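Methylxanthine N3-demethylase NdmB (Pseudomonas putida, PDB 6ICL) removes the N3-methyl group of theobromine and related methylxanthines as formaldehyde, working as a Rieske-type non-heme iron oxygenase in bacterial caffeine degradation. Local coordinates at residues E28-T31 and Y32-H35; W181-V184 and A185-W189; S278-D281 and N282-R286; L324-Q327 and T328-S332. All coordinates share one frame; numbering follows the deposited sequence.

Contact 1: residues E28-T31 and Y32-H35; sequences EDKT and YLRH
The ring of Y32 is turned back along the chain so that its edge meets the carbonyl of D29: CE1 lies 3.3 Å from D29 O, which sits close to the ring plane. This follows from chi1 of 68°, which sets CG of Y32 between its N and carbonyl carbon; L33 CD2 then rests over one face, toward the rim. K30 and L33 run side by side in the same direction, with K30 CD 4.0 Å from L33 CD1. The backbone here winds into a helical turn, L33 N bonding to K30 O and R34 N to T31 O. Just before it, D29 forms an Asx turn to T31. Its OD1 takes T31 N at 3.0 Å from above the carboxylate plane, and the hydroxyl T31 OG1 at 2.9 Å on the syn side. A water also donates to D29 OD1 and accepts from Y32 N. With an alanine in place of T31 the hydroxyl bond is gone, and the D29 carboxylate would probably turn more easily on its remaining backbone and water bonds. A second water joins K30 NZ to Y32 OH, while the main partners of these groups are E325 and, on helix 337-355, H346. One carboxylate oxygen thus gathers a backbone N-H, a hydroxyl and a water, a grouping consistent with a charged D29 that holds the turn leading toward strand 37-42.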
ATOM      1  N   GLU A  28       5.147  27.481 -29.285  1.00 49.60           N
ATOM      2  CA  GLU A  28       3.740  27.113 -29.434  1.00 53.42           C
ATOM      3  C   GLU A  28       3.568  25.895 -30.330  1.00 52.18           C
ATOM      4  O   GLU A  28       2.729  25.034 -30.056  1.00 54.13           O
ATOM      5  CB  GLU A  28       2.976  28.299 -30.020  1.00 58.24           C
ATOM      6  CG  GLU A  28       1.557  28.458 -29.575  1.00 66.63           C
ATOM      7  CD  GLU A  28       1.102  29.897 -29.726  1.00 75.91           C
ATOM      8  OE1 GLU A  28       1.934  30.744 -30.139  1.00 71.38           O
ATOM      9  OE2 GLU A  28      -0.076  30.180 -29.428  1.00 82.33           O
ATOM     10  N   ASP A  29       4.340  25.819 -31.411  1.00 46.15           N
ATOM     11  CA  ASP A  29       4.184  24.782 -32.426  1.00 49.84           C
ATOM     12  C   ASP A  29       5.287  23.751 -32.267  1.00 46.95           C
ATOM     13  O   ASP A  29       6.462  24.112 -32.184  1.00 47.93           O
ATOM     14  CB  ASP A  29       4.251  25.384 -33.834  1.00 50.11           C
ATOM     15  CG  ASP A  29       3.740  24.433 -34.897  1.00 51.95           C
ATOM     16  OD1 ASP A  29       4.474  23.507 -35.299  1.00 48.26           O
ATOM     17  OD2 ASP A  29       2.584  24.611 -35.328  1.00 59.36           O
ATOM     18  N   LYS A  30       4.918  22.472 -32.228  1.00 44.94           N
ATOM     19  CA  LYS A  30       5.881  21.407 -31.972  1.00 43.60           C
ATOM     20  C   LYS A  30       6.210  20.587 -33.209  1.00 42.82           C
ATOM     21  O   LYS A  30       6.932  19.587 -33.102  1.00 42.60           O
ATOM     22  CB  LYS A  30       5.368  20.482 -30.861  1.00 44.12           C
ATOM     23  CG  LYS A  30       5.035  21.190 -29.557  1.00 41.25           C
ATOM     24  CD  LYS A  30       6.267  21.829 -28.947  1.00 39.74           C
ATOM     25  CE  LYS A  30       5.935  22.354 -27.549  1.00 45.37           C
ATOM     26  NZ  LYS A  30       7.019  23.234 -26.993  1.00 42.39           N
ATOM     27  N   THR A  31       5.718  20.988 -34.383  1.00 42.96           N
ATOM     28  CA  THR A  31       5.917  20.173 -35.581  1.00 44.22           C
ATOM     29  C   THR A  31       7.393  19.922 -35.841  1.00 39.88           C
ATOM     30  O   THR A  31       7.765  18.834 -36.284  1.00 44.23           O
ATOM     31  CB  THR A  31       5.277  20.855 -36.799  1.00 45.24           C
ATOM     32  OG1 THR A  31       3.875  20.989 -36.584  1.00 46.14           O
ATOM     33  CG2 THR A  31       5.505  20.044 -38.072  1.00 43.19           C
ATOM     34  N   TYR A  32       8.248  20.914 -35.551  1.00 36.90           N
ATOM     35  CA  TYR A  32       9.674  20.786 -35.825  1.00 40.31           C
ATOM     36  C   TYR A  32      10.285  19.570 -35.149  1.00 42.32           C
ATOM     37  O   TYR A  32      11.200  18.942 -35.707  1.00 40.38           O
ATOM     38  CB  TYR A  32      10.422  22.055 -35.387  1.00 39.19           C
ATOM     39  CG  TYR A  32      10.531  22.390 -33.892  1.00 39.19           C
ATOM     40  CD1 TYR A  32       9.420  22.761 -33.136  1.00 40.99           C
ATOM     41  CD2 TYR A  32      11.780  22.421 -33.264  1.00 41.05           C
ATOM     42  CE1 TYR A  32       9.553  23.124 -31.780  1.00 39.02           C
ATOM     43  CE2 TYR A  32      11.923  22.781 -31.917  1.00 38.04           C
ATOM     44  CZ  TYR A  32      10.816  23.129 -31.184  1.00 39.92           C
ATOM     45  OH  TYR A  32      10.984  23.490 -29.856  1.00 37.97           O
ATOM     46  N   LEU A  33       9.815  19.238 -33.947  1.00 38.57           N
ATOM     47  CA  LEU A  33      10.427  18.156 -33.188  1.00 39.78           C
ATOM     48  C   LEU A  33      10.286  16.825 -33.904  1.00 34.82           C
ATOM     49  O   LEU A  33      11.129  15.944 -33.719  1.00 39.50           O
ATOM     50  CB  LEU A  33       9.814  18.087 -31.784  1.00 37.59           C
ATOM     51  CG  LEU A  33      10.015  19.316 -30.884  1.00 39.16           C
ATOM     52  CD1 LEU A  33       9.256  19.184 -29.543  1.00 35.50           C
ATOM     53  CD2 LEU A  33      11.476  19.544 -30.637  1.00 33.46           C
ATOM     54  N   ARG A  34       9.271  16.673 -34.750  1.00 37.35           N
ATOM     55  CA  ARG A  34       9.101  15.422 -35.481  1.00 43.99           C
ATOM     56  C   ARG A  34      10.248  15.110 -36.437  1.00 42.11           C
ATOM     57  O   ARG A  34      10.434  13.940 -36.781  1.00 38.23           O
ATOM     58  CB  ARG A  34       7.788  15.458 -36.246  1.00 45.99           C
ATOM     59  CG  ARG A  34       6.605  15.660 -35.330  1.00 47.88           C
ATOM     60  CD  ARG A  34       5.323  15.651 -36.120  1.00 50.05           C
ATOM     61  NE  ARG A  34       5.119  14.376 -36.800  1.00 58.89           N
ATOM     62  CZ  ARG A  34       4.439  13.365 -36.275  1.00 56.21           C
ATOM     63  NH1 ARG A  34       3.910  13.495 -35.066  1.00 54.30           N
ATOM     64  NH2 ARG A  34       4.286  12.229 -36.952  1.00 59.84           N
ATOM     65  N   HIS A  35      11.036  16.108 -36.853  1.00 42.61           N
ATOM     66  CA  HIS A  35      12.071  15.928 -37.876  1.00 42.56           C
ATOM     67  C   HIS A  35      13.432  15.562 -37.305  1.00 43.11           C
ATOM     68  O   HIS A  35      14.375  15.328 -38.077  1.00 41.45           O
ATOM     69  CB  HIS A  35      12.202  17.204 -38.720  1.00 47.01           C
ATOM     70  CG  HIS A  35      10.985  17.501 -39.538  1.00 47.03           C
ATOM     71  ND1 HIS A  35       9.967  18.316 -39.094  1.00 48.13           N
ATOM     72  CD2 HIS A  35      10.611  17.065 -40.767  1.00 45.62           C
ATOM     73  CE1 HIS A  35       9.020  18.372 -40.012  1.00 42.37           C
ATOM     74  NE2 HIS A  35       9.388  17.622 -41.036  1.00 44.83           N
TER
HETATM   75  O   HOH W   1       7.018  23.710 -35.885  1.00 38.63           O
HETATM   76  O   HOH W   2       9.347  22.526 -27.896  1.00 39.61           O

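Contact 2: residues W181-V184 and A185-W189; sequences WETV and AERRW
R188 lays its guanidinium against the six-membered ring of W181, the two planes 37° apart. The contact is an off-centre cation-pi pair, with R188 CZ 4.3 Å from the ring centroid, and the closest atoms are W181 CZ3 and R188 NH1 at 3.6 Å. W181 CH2 lies over one face of the guanidinium, while nearer the backbone R188 CG touches W181 CE3. A bend at chi2 of R188, -84°, brings the arginine back against the indole. Beside this pair, T183 OG1 rests on the aliphatic start of R187, 3.2 Å from its CG, the two side chains crossing at about a right angle. V184 CG2 packs alongside that same CG of R187 at 3.7 Å and also meets E186 OE2 at 3.6 Å.

The backbone that sets these side chains turns at V184, the N-cap residue, whose carbonyl takes two weak bonds, from R187 N and R188 N. Further out, N191 and Y179 bind the guanidinium of R188, and Y179 also meets W181 edge-to-face. R187 reaches away to L324 and E330, and E186 to Y256. W181 touches D314, a ligand of the iron, and the side chain of R188 comes within about 6 Å of that metal. Strand 171-181 here gives way to helix 185-192, so this strand-to-helix junction lies close to the mononuclear iron, in the catalytic domain of a Rieske non-heme iron oxygenase.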
ATOM      1  N   TRP A 181      11.815  12.528 -15.915  1.00 29.89           N
ATOM      2  CA  TRP A 181      11.518  13.709 -15.106  1.00 34.09           C
ATOM      3  C   TRP A 181      10.173  14.253 -15.556  1.00 31.54           C
ATOM      4  O   TRP A 181       9.856  14.223 -16.756  1.00 31.52           O
ATOM      5  CB  TRP A 181      12.585  14.820 -15.244  1.00 29.39           C
ATOM      6  CG  TRP A 181      13.825  14.653 -14.381  1.00 32.10           C
ATOM      7  CD1 TRP A 181      14.131  13.594 -13.572  1.00 31.56           C
ATOM      8  CD2 TRP A 181      14.913  15.598 -14.234  1.00 29.72           C
ATOM      9  NE1 TRP A 181      15.346  13.811 -12.941  1.00 34.57           N
ATOM     10  CE2 TRP A 181      15.835  15.039 -13.315  1.00 31.58           C
ATOM     11  CE3 TRP A 181      15.186  16.860 -14.783  1.00 33.34           C
ATOM     12  CZ2 TRP A 181      17.010  15.695 -12.937  1.00 33.90           C
ATOM     13  CZ3 TRP A 181      16.361  17.508 -14.416  1.00 31.74           C
ATOM     14  CH2 TRP A 181      17.257  16.928 -13.500  1.00 33.88           C
ATOM     15  N   GLU A 182       9.389  14.755 -14.599  1.00 31.48           N
ATOM     16  CA  GLU A 182       8.103  15.396 -14.902  1.00 31.87           C
ATOM     17  C   GLU A 182       8.330  16.877 -15.230  1.00 35.89           C
ATOM     18  O   GLU A 182       7.961  17.803 -14.491  1.00 34.20           O
ATOM     19  CB  GLU A 182       7.132  15.204 -13.741  1.00 35.80           C
ATOM     20  CG  GLU A 182       6.812  13.731 -13.507  1.00 45.80           C
ATOM     21  CD  GLU A 182       6.106  13.502 -12.198  1.00 59.59           C
ATOM     22  OE1 GLU A 182       4.967  14.004 -12.053  1.00 70.32           O
ATOM     23  OE2 GLU A 182       6.696  12.839 -11.308  1.00 64.37           O
ATOM     24  N   THR A 183       8.987  17.078 -16.366  1.00 33.23           N
ATOM     25  CA  THR A 183       9.138  18.382 -16.988  1.00 31.91           C
ATOM     26  C   THR A 183       9.330  18.130 -18.474  1.00 35.07           C
ATOM     27  O   THR A 183       9.467  16.988 -18.906  1.00 33.34           O
ATOM     28  CB  THR A 183      10.324  19.148 -16.403  1.00 35.02           C
ATOM     29  OG1 THR A 183      10.278  20.518 -16.831  1.00 36.07           O
ATOM     30  CG2 THR A 183      11.628  18.523 -16.899  1.00 31.66           C
ATOM     31  N   VAL A 184       9.355  19.204 -19.260  1.00 32.90           N
ATOM     32  CA  VAL A 184       9.580  19.079 -20.689  1.00 33.76           C
ATOM     33  C   VAL A 184      11.076  19.058 -20.967  1.00 34.83           C
ATOM     34  O   VAL A 184      11.907  19.493 -20.156  1.00 31.30           O
ATOM     35  CB  VAL A 184       8.876  20.202 -21.470  1.00 40.42           C
ATOM     36  CG1 VAL A 184       7.372  20.011 -21.375  1.00 39.69           C
ATOM     37  CG2 VAL A 184       9.294  21.580 -20.930  1.00 34.63           C
ATOM     38  N   ALA A 185      11.425  18.545 -22.148  1.00 34.76           N
ATOM     39  CA  ALA A 185      12.831  18.304 -22.475  1.00 32.19           C
ATOM     40  C   ALA A 185      13.669  19.588 -22.523  1.00 36.30           C
ATOM     41  O   ALA A 185      14.873  19.548 -22.219  1.00 31.16           O
ATOM     42  CB  ALA A 185      12.928  17.560 -23.811  1.00 32.88           C
ATOM     43  N   GLU A 186      13.077  20.732 -22.898  1.00 35.49           N
ATOM     44  CA  GLU A 186      13.854  21.983 -22.887  1.00 36.90           C
ATOM     45  C   GLU A 186      14.352  22.317 -21.488  1.00 34.18           C
ATOM     46  O   GLU A 186      15.490  22.769 -21.320  1.00 37.07           O
ATOM     47  CB  GLU A 186      13.026  23.159 -23.435  1.00 36.25           C
ATOM     48  CG  GLU A 186      12.692  23.086 -24.923  1.00 39.04           C
ATOM     49  CD  GLU A 186      11.489  22.176 -25.210  1.00 40.95           C
ATOM     50  OE1 GLU A 186      11.278  21.809 -26.390  1.00 43.61           O
ATOM     51  OE2 GLU A 186      10.750  21.830 -24.256  1.00 39.71           O
ATOM     52  N   ARG A 187      13.514  22.112 -20.463  1.00 34.04           N
ATOM     53  CA  ARG A 187      13.942  22.412 -19.099  1.00 32.60           C
ATOM     54  C   ARG A 187      15.095  21.520 -18.685  1.00 33.70           C
ATOM     55  O   ARG A 187      15.981  21.945 -17.920  1.00 34.97           O
ATOM     56  CB  ARG A 187      12.791  22.231 -18.109  1.00 36.79           C
ATOM     57  CG  ARG A 187      11.552  23.045 -18.383  1.00 37.93           C
ATOM     58  CD  ARG A 187      11.725  24.441 -17.908  1.00 38.20           C
ATOM     59  NE  ARG A 187      10.455  25.157 -17.839  1.00 39.05           N
ATOM     60  CZ  ARG A 187      10.390  26.474 -17.688  1.00 42.88           C
ATOM     61  NH1 ARG A 187      11.523  27.163 -17.607  1.00 37.38           N
ATOM     62  NH2 ARG A 187       9.215  27.096 -17.642  1.00 39.19           N
ATOM     63  N   ARG A 188      15.074  20.260 -19.124  1.00 31.09           N
ATOM     64  CA  ARG A 188      16.170  19.353 -18.774  1.00 34.87           C
ATOM     65  C   ARG A 188      17.479  19.786 -19.437  1.00 31.93           C
ATOM     66  O   ARG A 188      18.541  19.765 -18.805  1.00 33.77           O
ATOM     67  CB  ARG A 188      15.825  17.916 -19.164  1.00 30.72           C
ATOM     68  CG  ARG A 188      16.453  16.876 -18.233  1.00 36.40           C
ATOM     69  CD  ARG A 188      17.852  16.581 -18.671  1.00 40.51           C
ATOM     70  NE  ARG A 188      18.669  15.940 -17.641  1.00 42.82           N
ATOM     71  CZ  ARG A 188      19.324  16.597 -16.687  1.00 43.99           C
ATOM     72  NH1 ARG A 188      19.243  17.923 -16.600  1.00 39.94           N
ATOM     73  NH2 ARG A 188      20.054  15.926 -15.813  1.00 39.54           N
ATOM     74  N   TRP A 189      17.419  20.161 -20.713  1.00 33.47           N
ATOM     75  CA  TRP A 189      18.611  20.620 -21.420  1.00 35.12           C
ATOM     76  C   TRP A 189      19.198  21.867 -20.760  1.00 33.35           C
ATOM     77  O   TRP A 189      20.398  21.923 -20.461  1.00 33.78           O
ATOM     78  CB  TRP A 189      18.256  20.891 -22.886  1.00 32.62           C
ATOM     79  CG  TRP A 189      19.448  21.071 -23.756  1.00 36.00           C
ATOM     80  CD1 TRP A 189      20.054  20.120 -24.516  1.00 34.95           C
ATOM     81  CD2 TRP A 189      20.184  22.286 -23.966  1.00 37.61           C
ATOM     82  NE1 TRP A 189      21.118  20.666 -25.200  1.00 34.70           N
ATOM     83  CE2 TRP A 189      21.220  21.995 -24.876  1.00 38.61           C
ATOM     84  CE3 TRP A 189      20.063  23.593 -23.474  1.00 39.98           C
ATOM     85  CZ2 TRP A 189      22.143  22.962 -25.305  1.00 37.95           C
ATOM     86  CZ3 TRP A 189      20.988  24.565 -23.913  1.00 38.52           C
ATOM     87  CH2 TRP A 189      22.004  24.237 -24.812  1.00 37.65           C
TER

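Contact 3: residues S278-D281 and N282-R286; sequences SPVD and NKSCR
S278 and R286 pair across a beta hairpin, the antiparallel link between strands 270-281 and 284-294 of the seven-stranded sheet. The backbone bonds are the regular part: S278 N gives to R286 O at 2.7 Å, and R286 N returns to S278 O at 3.1 Å. C285 CA adds a CA-H...O contact to the same S278 O.

Polar side-chain bonds gather at the type I turn from D281 to S284. D281 OD1 is gripped from opposite faces of its carboxylate plane, by S284 OG at a short 2.5 Å and by K283 N at 3.0 Å, the latter closing an Asx turn. D281 OD2 forms a salt bridge with K283 NZ at 2.8 Å, though its hydrogen bond is weak. An alanine at D281 would probably leave K283 without its charged mate and strip S284 OG and K283 N of their acceptor, making the turn less rigid. The S278 and R286 side chains find their polar partners outside, at P39 and S178.

Nonpolar contact comes from V280, whose side chain points toward the opposing strand. With its CG2 anti to the carbonyl carbon, V280 brings that methyl to 3.6 Å from R286 CB.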
ATOM      1  N   SER A 278      14.510  13.014 -24.177  1.00 33.13           N
ATOM      2  CA  SER A 278      13.541  12.621 -25.186  1.00 30.55           C
ATOM      3  C   SER A 278      12.177  13.230 -24.889  1.00 33.61           C
ATOM      4  O   SER A 278      11.675  13.085 -23.769  1.00 33.70           O
ATOM      5  CB  SER A 278      13.434  11.105 -25.226  1.00 29.07           C
ATOM      6  OG  SER A 278      12.545  10.708 -26.248  1.00 32.74           O
ATOM      7  N   PRO A 279      11.544  13.917 -25.853  1.00 33.54           N
ATOM      8  CA  PRO A 279      10.235  14.522 -25.595  1.00 33.23           C
ATOM      9  C   PRO A 279       9.114  13.488 -25.607  1.00 35.45           C
ATOM     10  O   PRO A 279       8.453  13.284 -26.626  1.00 35.78           O
ATOM     11  CB  PRO A 279      10.087  15.522 -26.747  1.00 32.58           C
ATOM     12  CG  PRO A 279      10.859  14.828 -27.893  1.00 33.07           C
ATOM     13  CD  PRO A 279      12.020  14.144 -27.236  1.00 32.25           C
ATOM     14  N   VAL A 280       8.877  12.861 -24.460  1.00 35.64           N
ATOM     15  CA  VAL A 280       7.884  11.792 -24.359  1.00 37.37           C
ATOM     16  C   VAL A 280       6.484  12.326 -24.639  1.00 38.55           C
ATOM     17  O   VAL A 280       5.760  11.801 -25.488  1.00 35.74           O
ATOM     18  CB  VAL A 280       7.963  11.132 -22.970  1.00 34.55           C
ATOM     19  CG1 VAL A 280       6.777  10.200 -22.772  1.00 34.12           C
ATOM     20  CG2 VAL A 280       9.297  10.360 -22.836  1.00 31.55           C
ATOM     21  N   ASP A 281       6.069  13.345 -23.902  1.00 38.16           N
ATOM     22  CA  ASP A 281       4.757  13.954 -24.085  1.00 38.21           C
ATOM     23  C   ASP A 281       4.838  15.378 -23.555  1.00 39.01           C
ATOM     24  O   ASP A 281       5.924  15.889 -23.255  1.00 43.27           O
ATOM     25  CB  ASP A 281       3.648  13.149 -23.389  1.00 38.77           C
ATOM     26  CG  ASP A 281       3.903  12.963 -21.890  1.00 43.67           C
ATOM     27  OD1 ASP A 281       4.746  13.689 -21.311  1.00 40.69           O
ATOM     28  OD2 ASP A 281       3.272  12.077 -21.274  1.00 45.71           O
ATOM     29  N   ASN A 282       3.677  15.999 -23.386  1.00 43.05           N
ATOM     30  CA  ASN A 282       3.624  17.404 -23.005  1.00 47.36           C
ATOM     31  C   ASN A 282       4.023  17.656 -21.558  1.00 43.41           C
ATOM     32  O   ASN A 282       4.150  18.825 -21.183  1.00 42.02           O
ATOM     33  CB  ASN A 282       2.220  17.962 -23.249  1.00 43.98           C
ATOM     34  CG  ASN A 282       1.177  17.317 -22.359  1.00 51.67           C
ATOM     35  OD1 ASN A 282       0.931  16.110 -22.435  1.00 54.83           O
ATOM     36  ND2 ASN A 282       0.545  18.123 -21.513  1.00 55.01           N
ATOM     37  N   LYS A 283       4.243  16.614 -20.740  1.00 42.23           N
ATOM     38  CA  LYS A 283       4.519  16.830 -19.321  1.00 43.89           C
ATOM     39  C   LYS A 283       5.708  16.039 -18.784  1.00 37.97           C
ATOM     40  O   LYS A 283       5.928  16.027 -17.569  1.00 36.51           O
ATOM     41  CB  LYS A 283       3.276  16.520 -18.478  1.00 45.60           C
ATOM     42  CG  LYS A 283       2.515  15.257 -18.867  1.00 45.51           C
ATOM     43  CD  LYS A 283       3.267  13.979 -18.515  1.00 51.90           C
ATOM     44  CE  LYS A 283       2.366  12.719 -18.564  1.00 52.57           C
ATOM     45  NZ  LYS A 283       3.176  11.450 -18.588  1.00 52.08           N
ATOM     46  N   SER A 284       6.491  15.394 -19.637  1.00 35.12           N
ATOM     47  CA  SER A 284       7.568  14.545 -19.145  1.00 35.95           C
ATOM     48  C   SER A 284       8.607  14.375 -20.235  1.00 31.77           C
ATOM     49  O   SER A 284       8.326  14.538 -21.421  1.00 33.71           O
ATOM     50  CB  SER A 284       7.052  13.159 -18.717  1.00 34.18           C
ATOM     51  OG  SER A 284       6.461  12.518 -19.832  1.00 34.93           O
ATOM     52  N   CYS A 285       9.808  14.003 -19.812  1.00 30.41           N
ATOM     53  CA  CYS A 285      10.859  13.649 -20.743  1.00 35.61           C
ATOM     54  C   CYS A 285      11.616  12.459 -20.177  1.00 31.37           C
ATOM     55  O   CYS A 285      11.706  12.277 -18.960  1.00 31.01           O
ATOM     56  CB  CYS A 285      11.818  14.829 -21.006  1.00 33.61           C
ATOM     57  SG  CYS A 285      12.538  15.532 -19.508  1.00 35.25           S
ATOM     58  N   ARG A 286      12.146  11.644 -21.068  1.00 31.75           N
ATOM     59  CA  ARG A 286      12.914  10.471 -20.685  1.00 32.58           C
ATOM     60  C   ARG A 286      14.351  10.738 -21.081  1.00 31.61           C
ATOM     61  O   ARG A 286      14.622  11.078 -22.234  1.00 33.35           O
ATOM     62  CB  ARG A 286      12.393   9.206 -21.369  1.00 27.96           C
ATOM     63  CG  ARG A 286      13.286   7.991 -21.082  1.00 34.67           C
ATOM     64  CD  ARG A 286      12.757   6.747 -21.727  1.00 35.24           C
ATOM     65  NE  ARG A 286      11.461   6.371 -21.200  1.00 40.69           N
ATOM     66  CZ  ARG A 286      11.249   5.851 -19.987  1.00 47.40           C
ATOM     67  NH1 ARG A 286      12.258   5.642 -19.124  1.00 43.44           N
ATOM     68  NH2 ARG A 286      10.008   5.532 -19.630  1.00 41.78           N
TER

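Contact 4: residues L324-Q327 and T328-S332; sequences LEIQ and TSEVS
Q327 to E330 form a type I beta turn, closed by a weak backbone bond in which E330 N reaches Q327 O at 3.4 Å. The E330 side chain then folds back over the turn: stretched out beyond CG, it carries OE1 to 3.0 Å from Q327 N. That bond is nearly straight, 166° at the hydrogen, yet the N-H meets the oxygen from well above the carboxylate plane. The two side chains cross with amide and carboxylate planes 39° apart. The turn lies between helices 300-319 and 337-355 of the catalytic domain and borders a second subunit, whose H84, lining the pocket of its [2Fe-2S] cluster, packs on E330, a pairing of one subunit's cluster with a neighbour's catalytic domain familiar from Rieske oxygenases. Within its own chain the buried E330 carboxylate makes salt bridges to R187 through OE1 and to R343 through OE2, so two cations flank it. The Q327 chain bends at chi2, -70°, and NE2 gives a bond to E325 O at 3.1 Å, the acceptor lying in the plane of the amide.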
ATOM      1  N   LEU A 324       5.329  24.267 -17.146  1.00 39.81           N
ATOM      2  CA  LEU A 324       6.375  23.391 -17.665  1.00 42.33           C
ATOM      3  C   LEU A 324       6.996  23.967 -18.926  1.00 35.51           C
ATOM      4  O   LEU A 324       8.217  24.135 -19.012  1.00 38.50           O
ATOM      5  CB  LEU A 324       5.798  22.004 -17.940  1.00 37.10           C
ATOM      6  CG  LEU A 324       6.029  20.929 -16.876  1.00 43.63           C
ATOM      7  CD1 LEU A 324       5.689  21.444 -15.494  1.00 36.27           C
ATOM      8  CD2 LEU A 324       5.204  19.682 -17.211  1.00 39.54           C
ATOM      9  N   GLU A 325       6.157  24.314 -19.895  1.00 40.06           N
ATOM     10  CA  GLU A 325       6.627  24.904 -21.137  1.00 39.31           C
ATOM     11  C   GLU A 325       7.368  26.207 -20.870  1.00 42.37           C
ATOM     12  O   GLU A 325       6.974  26.996 -20.005  1.00 43.93           O
ATOM     13  CB  GLU A 325       5.449  25.154 -22.075  1.00 35.54           C
ATOM     14  CG  GLU A 325       4.963  23.892 -22.785  1.00 42.04           C
ATOM     15  CD  GLU A 325       5.967  23.382 -23.812  1.00 45.48           C
ATOM     16  OE1 GLU A 325       6.754  24.198 -24.336  1.00 45.02           O
ATOM     17  OE2 GLU A 325       5.980  22.170 -24.101  1.00 46.23           O
ATOM     18  N   ILE A 326       8.465  26.408 -21.607  1.00 38.94           N
ATOM     19  CA  ILE A 326       9.174  27.688 -21.588  1.00 46.31           C
ATOM     20  C   ILE A 326       8.185  28.811 -21.860  1.00 45.40           C
ATOM     21  O   ILE A 326       7.425  28.749 -22.833  1.00 45.80           O
ATOM     22  CB  ILE A 326      10.294  27.693 -22.647  1.00 47.31           C
ATOM     23  CG1 ILE A 326      11.278  26.553 -22.425  1.00 48.32           C
ATOM     24  CG2 ILE A 326      11.016  29.026 -22.658  1.00 51.33           C
ATOM     25  CD1 ILE A 326      11.807  26.495 -21.052  1.00 44.34           C
ATOM     26  N   GLN A 327       8.201  29.848 -21.022  1.00 46.45           N
ATOM     27  CA  GLN A 327       7.305  30.990 -21.195  1.00 50.74           C
ATOM     28  C   GLN A 327       8.067  32.224 -21.670  1.00 49.52           C
ATOM     29  O   GLN A 327       9.229  32.432 -21.316  1.00 47.07           O
ATOM     30  CB  GLN A 327       6.578  31.321 -19.895  1.00 46.70           C
ATOM     31  CG  GLN A 327       5.773  30.190 -19.337  1.00 49.07           C
ATOM     32  CD  GLN A 327       4.572  29.892 -20.190  1.00 54.34           C
ATOM     33  OE1 GLN A 327       3.684  30.732 -20.332  1.00 58.99           O
ATOM     34  NE2 GLN A 327       4.538  28.698 -20.781  1.00 49.75           N
ATOM     35  N   THR A 328       7.384  33.065 -22.458  1.00 52.78           N
ATOM     36  CA  THR A 328       8.026  34.272 -22.984  1.00 53.55           C
ATOM     37  C   THR A 328       8.335  35.289 -21.883  1.00 50.17           C
ATOM     38  O   THR A 328       9.250  36.107 -22.035  1.00 56.03           O
ATOM     39  CB  THR A 328       7.139  34.922 -24.048  1.00 56.53           C
ATOM     40  OG1 THR A 328       5.859  35.211 -23.470  1.00 61.64           O
ATOM     41  CG2 THR A 328       6.941  33.988 -25.232  1.00 53.18           C
ATOM     42  N   SER A 329       7.599  35.253 -20.774  1.00 53.40           N
ATOM     43  CA  SER A 329       7.784  36.216 -19.697  1.00 52.16           C
ATOM     44  C   SER A 329       8.995  35.931 -18.812  1.00 55.12           C
ATOM     45  O   SER A 329       9.290  36.745 -17.929  1.00 51.68           O
ATOM     46  CB  SER A 329       6.542  36.246 -18.813  1.00 51.55           C
ATOM     47  OG  SER A 329       6.538  35.129 -17.938  1.00 59.98           O
ATOM     48  N   GLU A 330       9.683  34.802 -18.983  1.00 47.88           N
ATOM     49  CA  GLU A 330      10.820  34.498 -18.119  1.00 46.23           C
ATOM     50  C   GLU A 330      11.938  35.520 -18.329  1.00 46.64           C
ATOM     51  O   GLU A 330      12.187  35.972 -19.447  1.00 44.21           O
ATOM     52  CB  GLU A 330      11.322  33.072 -18.375  1.00 41.91           C
ATOM     53  CG  GLU A 330      10.474  31.988 -17.682  1.00 45.71           C
ATOM     54  CD  GLU A 330      10.698  30.592 -18.281  1.00 46.10           C
ATOM     55  OE1 GLU A 330       9.730  29.822 -18.420  1.00 52.04           O
ATOM     56  OE2 GLU A 330      11.833  30.281 -18.668  1.00 48.43           O
ATOM     57  N   VAL A 331      12.604  35.898 -17.244  1.00 44.07           N
ATOM     58  CA  VAL A 331      13.545  37.016 -17.265  1.00 43.46           C
ATOM     59  C   VAL A 331      14.951  36.450 -17.387  1.00 43.22           C
ATOM     60  O   VAL A 331      15.455  35.821 -16.451  1.00 43.43           O
ATOM     61  CB  VAL A 331      13.413  37.893 -16.011  1.00 44.25           C
ATOM     62  CG1 VAL A 331      14.528  38.936 -15.990  1.00 46.06           C
ATOM     63  CG2 VAL A 331      12.032  38.547 -15.943  1.00 39.79           C
ATOM     64  N   SER A 332      15.608  36.697 -18.517  1.00 42.93           N
ATOM     65  CA  SER A 332      16.987  36.268 -18.734  1.00 43.81           C
ATOM     66  C   SER A 332      17.984  37.379 -18.419  1.00 47.23           C
ATOM     67  O   SER A 332      17.775  38.543 -18.779  1.00 50.16           O
ATOM     68  CB  SER A 332      17.182  35.799 -20.173  1.00 42.48           C
ATOM     69  OG  SER A 332      16.314  34.718 -20.450  1.00 42.56           O
TER

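Contact 2 is the buried core of the set, near the iron, and relies on cation-pi and aliphatic packing. Contacts 1, 3 and 4 are only partly buried, and in each an acidic side chain ties a turn: D29, D281 and E330. Contacts 2 and 3 lie in neighbouring elements, their centres about 7 Å apart, with W181 N probably hydrogen-bonded to C285 O across adjacent strands. Contact 4 is farthest from the chain centre and, with its second-subunit partners, the most involved in assembly. Its links to contacts 1 and 2 are largely ionic, R187 of contact 2 bridging to E330 and K30 of contact 1 to E325, whereas contact 3 meets it by packing against L324, mainly from K283.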